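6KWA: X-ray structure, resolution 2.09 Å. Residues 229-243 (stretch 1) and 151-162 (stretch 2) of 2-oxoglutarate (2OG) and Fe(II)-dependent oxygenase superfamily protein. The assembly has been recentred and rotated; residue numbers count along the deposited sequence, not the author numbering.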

# COMPACT_ATOMS: atom_id res chain seq x y z
N ARG A 229 11.44 1.62 -4.86
CA ARG A 229 11.58 0.61 -5.90
C ARG A 229 11.91 -0.71 -5.23
O ARG A 229 12.36 -0.73 -4.07
CB ARG A 229 12.70 0.95 -6.88
CG ARG A 229 13.91 1.44 -6.14
CD ARG A 229 15.14 1.54 -6.99
NE ARG A 229 16.31 1.76 -6.15
CZ ARG A 229 17.52 2.06 -6.61
NH1 ARG A 229 17.70 2.19 -7.92
NH2 ARG A 229 18.53 2.25 -5.77
N VAL A 230 11.72 -1.80 -5.96
CA VAL A 230 12.11 -3.11 -5.47
C VAL A 230 13.31 -3.60 -6.27
O VAL A 230 13.31 -3.60 -7.50
CB VAL A 230 10.95 -4.12 -5.52
CG1 VAL A 230 10.33 -4.16 -6.91
CG2 VAL A 230 11.44 -5.50 -5.11
N GLN A 231 14.36 -3.97 -5.55
CA GLN A 231 15.59 -4.46 -6.16
C GLN A 231 15.64 -5.98 -6.12
O GLN A 231 15.23 -6.61 -5.14
CB GLN A 231 16.79 -3.90 -5.43
CG GLN A 231 17.53 -2.84 -6.18
CD GLN A 231 18.92 -2.69 -5.64
OE1 GLN A 231 19.20 -3.11 -4.52
NE2 GLN A 231 19.80 -2.11 -6.44
N CYS A 232 16.15 -6.58 -7.19
CA CYS A 232 16.31 -8.03 -7.20
C CYS A 232 17.57 -8.47 -6.45
O CYS A 232 18.66 -8.04 -6.79
CB CYS A 232 16.35 -8.55 -8.63
SG CYS A 232 16.86 -10.26 -8.71
N LYS A 233 17.42 -9.36 -5.47
CA LYS A 233 18.56 -9.77 -4.65
C LYS A 233 18.88 -11.23 -4.96
O LYS A 233 20.02 -11.68 -4.79
CB LYS A 233 18.29 -9.60 -3.15
CG LYS A 233 18.29 -8.15 -2.61
CD LYS A 233 18.08 -8.08 -1.08
CE LYS A 233 16.63 -8.34 -0.67
NZ LYS A 233 16.33 -7.96 0.75
N GLU A 234 17.88 -11.96 -5.42
CA GLU A 234 18.05 -13.37 -5.78
C GLU A 234 17.00 -13.79 -6.80
O GLU A 234 15.85 -13.35 -6.73
CB GLU A 234 18.00 -14.25 -4.54
CG GLU A 234 16.75 -14.06 -3.71
CD GLU A 234 16.76 -14.95 -2.50
OE1 GLU A 234 17.82 -15.57 -2.25
OE2 GLU A 234 15.72 -15.05 -1.81
N ALA A 235 17.39 -14.64 -7.75
CA ALA A 235 16.45 -15.21 -8.72
C ALA A 235 15.42 -16.05 -8.00
O ALA A 235 15.67 -17.19 -7.60
CB ALA A 235 17.18 -16.02 -9.78
N THR A 236 14.25 -15.46 -7.79
CA THR A 236 13.22 -16.10 -7.00
C THR A 236 11.80 -15.60 -7.33
O THR A 236 11.61 -14.69 -8.17
CB THR A 236 13.52 -15.90 -5.50
OG1 THR A 236 12.69 -16.76 -4.72
CG2 THR A 236 13.27 -14.46 -5.10
N MET A 237 10.80 -16.19 -6.67
CA MET A 237 9.41 -15.76 -6.78
C MET A 237 9.08 -14.95 -5.55
O MET A 237 9.49 -15.29 -4.44
CB MET A 237 8.45 -16.94 -6.90
CG MET A 237 8.51 -17.66 -8.23
SD MET A 237 7.68 -16.75 -9.54
CE MET A 237 7.69 -17.99 -10.84
N ARG A 238 8.38 -13.85 -5.74
CA ARG A 238 8.09 -12.94 -4.64
C ARG A 238 6.62 -12.51 -4.75
O ARG A 238 6.12 -12.25 -5.85
CB ARG A 238 9.08 -11.77 -4.69
CG ARG A 238 8.90 -10.65 -3.71
CD ARG A 238 10.06 -9.66 -3.87
NE ARG A 238 9.95 -8.54 -2.94
CZ ARG A 238 9.14 -7.50 -3.12
NH1 ARG A 238 8.37 -7.46 -4.19
NH2 ARG A 238 9.09 -6.52 -2.23
N TYR A 239 5.90 -12.53 -3.63
CA TYR A 239 4.49 -12.16 -3.62
C TYR A 239 4.26 -11.03 -2.64
O TYR A 239 4.77 -11.09 -1.54
CB TYR A 239 3.63 -13.35 -3.23
CG TYR A 239 3.74 -14.53 -4.17
CD1 TYR A 239 2.92 -14.64 -5.29
CD2 TYR A 239 4.69 -15.53 -3.96
CE1 TYR A 239 3.03 -15.70 -6.15
CE2 TYR A 239 4.80 -16.61 -4.82
CZ TYR A 239 3.97 -16.69 -5.91
OH TYR A 239 4.07 -17.76 -6.78
N SER A 240 3.50 -10.01 -3.02
CA SER A 240 3.20 -8.91 -2.08
C SER A 240 1.74 -8.53 -2.21
O SER A 240 1.10 -8.74 -3.27
CB SER A 240 4.11 -7.70 -2.31
OG SER A 240 3.72 -6.98 -3.46
N ILE A 241 1.18 -8.05 -1.11
CA ILE A 241 -0.19 -7.57 -1.11
C ILE A 241 -0.20 -6.09 -0.78
O ILE A 241 0.28 -5.71 0.31
CB ILE A 241 -1.04 -8.30 -0.08
CG1 ILE A 241 -0.84 -9.81 -0.21
CG2 ILE A 241 -2.46 -7.87 -0.21
CD1 ILE A 241 -1.17 -10.60 1.08
N ALA A 242 -0.76 -5.26 -1.66
CA ALA A 242 -0.80 -3.80 -1.41
C ALA A 242 -2.23 -3.31 -1.33
O ALA A 242 -3.09 -3.73 -2.13
CB ALA A 242 -0.05 -3.04 -2.51
N SER A 243 -2.50 -2.46 -0.34
CA SER A 243 -3.82 -1.86 -0.22
C SER A 243 -3.68 -0.35 -0.25
O SER A 243 -3.02 0.21 0.60
CB SER A 243 -4.52 -2.29 1.06
OG SER A 243 -4.47 -3.70 1.19
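Stretch 2 (151-162) INKYHFKPETVG

Two hydrogen-bonded pairs fix stretch 2 against stretch 1. Tyr-154 N donates to Arg-238 O at 2.7 Å and 171°, nearly linear, and Arg-238 N returns a bond to Tyr-154 O at 3.0 Å; Asn-152 N to Ser-240 O (2.9 Å) and Ser-240 N to Asn-152 O (3.1 Å) repeat the pattern two residues on. A side-chain bond, Asn-152 ND2 to Ser-240 OG at 2.9 Å and 150°, reinforces the second pair, since both side chains leave the same face. This reciprocal bonding is that of an antiparallel pairing between strand 151-155 and strand 237-243: the N-to-C directions differ by 163° and the axes approach to 4.7 Å. Beyond the strand, Phe-156 N donates to Thr-236 O (2.9 Å). Further out, where 158-160 have helical phi/psi and Thr-160 N bonds Lys-157 O (2.7 Å), the chain returns to stretch 1 through Gly-162 N to Cys-232 O (3.3 Å, 159°).

Met-237/His-155, Tyr-239/Lys-153 and Ile-241/Ile-151 are the non-hydrogen-bonded pairs, with CA-CA separations of 4.5-5.0 Å and side chains on one face. There Met-237 CE lies 3.8 Å from the His-155 ring centroid, 24° off the normal, a CH-pi contact; Tyr-239 CE1 meets Lys-153 CD at 3.6 Å, and the CG2 atoms of Ile-241 and Ile-151 touch at 4.0 Å. On the other face, the extended Arg-238 side chain (chi1-chi3 all t) carries NH1 over the Tyr-154 ring, 3.1 Å from Tyr-154 CE2.

Past the strand, Phe-156 points toward stretch 1, and Cys-232 CB sits over its ring face, 4.1 Å from the centroid and 14° off the normal. Val-161 CG2 extends this packing, 4.0 Å from Cys-232 SG and 3.9 Å from Ala-235 CB. Together the stretches bury 1088 Å², both sides summed.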

# COMPACT_ATOMS: atom_id res chain seq x y z
N ILE A 151 -2.66 -7.34 -5.73
CA ILE A 151 -1.75 -8.39 -5.31
C ILE A 151 -0.76 -8.60 -6.43
O ILE A 151 -1.10 -8.54 -7.62
CB ILE A 151 -2.46 -9.70 -4.96
CG1 ILE A 151 -3.25 -10.24 -6.16
CG2 ILE A 151 -3.41 -9.48 -3.78
CD1 ILE A 151 -4.06 -11.50 -5.84
N ASN A 152 0.48 -8.86 -6.05
CA ASN A 152 1.55 -8.82 -7.00
C ASN A 152 2.35 -10.11 -6.97
O ASN A 152 2.52 -10.69 -5.90
CB ASN A 152 2.46 -7.64 -6.65
CG ASN A 152 1.67 -6.34 -6.41
OD1 ASN A 152 1.13 -5.75 -7.35
ND2 ASN A 152 1.58 -5.91 -5.15
N LYS A 153 2.82 -10.55 -8.14
CA LYS A 153 3.74 -11.70 -8.28
C LYS A 153 4.99 -11.25 -9.02
O LYS A 153 4.91 -10.85 -10.20
CB LYS A 153 3.09 -12.86 -9.02
CG LYS A 153 4.02 -14.05 -9.31
CD LYS A 153 3.23 -15.31 -9.69
CE LYS A 153 4.05 -16.29 -10.51
NZ LYS A 153 3.34 -17.61 -10.55
N TYR A 154 6.14 -11.26 -8.35
CA TYR A 154 7.39 -10.87 -9.02
C TYR A 154 8.14 -12.12 -9.42
O TYR A 154 8.33 -13.01 -8.58
CB TYR A 154 8.28 -9.99 -8.11
CG TYR A 154 7.59 -8.74 -7.74
CD1 TYR A 154 7.71 -7.62 -8.54
CD2 TYR A 154 6.75 -8.69 -6.63
CE1 TYR A 154 7.03 -6.48 -8.24
CE2 TYR A 154 6.06 -7.55 -6.32
CZ TYR A 154 6.21 -6.46 -7.12
OH TYR A 154 5.51 -5.35 -6.76
N HIS A 155 8.56 -12.18 -10.67
CA HIS A 155 9.37 -13.28 -11.08
C HIS A 155 10.79 -12.86 -11.48
O HIS A 155 11.00 -12.27 -12.54
CB HIS A 155 8.72 -13.98 -12.25
CG HIS A 155 9.49 -15.19 -12.71
ND1 HIS A 155 9.45 -15.64 -14.01
CD2 HIS A 155 10.34 -16.00 -12.04
CE1 HIS A 155 10.23 -16.71 -14.10
NE2 HIS A 155 10.77 -16.96 -12.92
N PHE A 156 11.77 -13.10 -10.61
CA PHE A 156 13.16 -12.73 -10.90
C PHE A 156 13.96 -13.97 -11.34
O PHE A 156 13.97 -14.98 -10.65
CB PHE A 156 13.79 -12.06 -9.66
CG PHE A 156 13.08 -10.79 -9.26
CD1 PHE A 156 12.70 -9.87 -10.22
CD2 PHE A 156 12.72 -10.55 -7.94
CE1 PHE A 156 12.03 -8.73 -9.88
CE2 PHE A 156 12.05 -9.41 -7.60
CZ PHE A 156 11.71 -8.49 -8.57
N LYS A 157 14.58 -13.87 -12.51
CA LYS A 157 15.41 -14.93 -13.08
C LYS A 157 16.89 -14.61 -12.90
O LYS A 157 17.20 -13.48 -12.56
CB LYS A 157 15.09 -15.09 -14.57
CG LYS A 157 14.57 -16.51 -14.91
CD LYS A 157 13.30 -16.54 -15.79
CE LYS A 157 12.72 -17.92 -15.70
NZ LYS A 157 11.63 -18.04 -16.76
N PRO A 158 17.81 -15.59 -13.11
CA PRO A 158 19.21 -15.38 -12.71
C PRO A 158 19.88 -14.17 -13.36
O PRO A 158 20.85 -13.65 -12.81
CB PRO A 158 19.89 -16.67 -13.15
CG PRO A 158 18.84 -17.69 -12.96
CD PRO A 158 17.55 -17.02 -13.38
N GLU A 159 19.37 -13.73 -14.51
CA GLU A 159 19.93 -12.57 -15.18
C GLU A 159 19.52 -11.27 -14.49
O GLU A 159 20.18 -10.24 -14.64
CB GLU A 159 19.49 -12.54 -16.65
CG GLU A 159 20.08 -11.36 -17.46
CD GLU A 159 21.61 -11.42 -17.62
OE1 GLU A 159 22.21 -12.48 -17.33
OE2 GLU A 159 22.21 -10.40 -18.02
N THR A 160 18.43 -11.32 -13.72
CA THR A 160 17.92 -10.12 -13.06
C THR A 160 18.68 -9.78 -11.78
O THR A 160 18.68 -8.64 -11.33
CB THR A 160 16.41 -10.27 -12.70
OG1 THR A 160 15.71 -10.85 -13.80
CG2 THR A 160 15.80 -8.91 -12.35
N VAL A 161 19.35 -10.79 -11.21
CA VAL A 161 20.05 -10.61 -9.94
C VAL A 161 21.06 -9.49 -10.02
O VAL A 161 21.89 -9.44 -10.93
CB VAL A 161 20.75 -11.91 -9.48
CG1 VAL A 161 21.43 -11.69 -8.14
CG2 VAL A 161 19.73 -13.04 -9.36
N GLY A 162 20.97 -8.57 -9.07
CA GLY A 162 21.87 -7.43 -9.00
C GLY A 162 21.32 -6.17 -9.66
O GLY A 162 21.94 -5.12 -9.59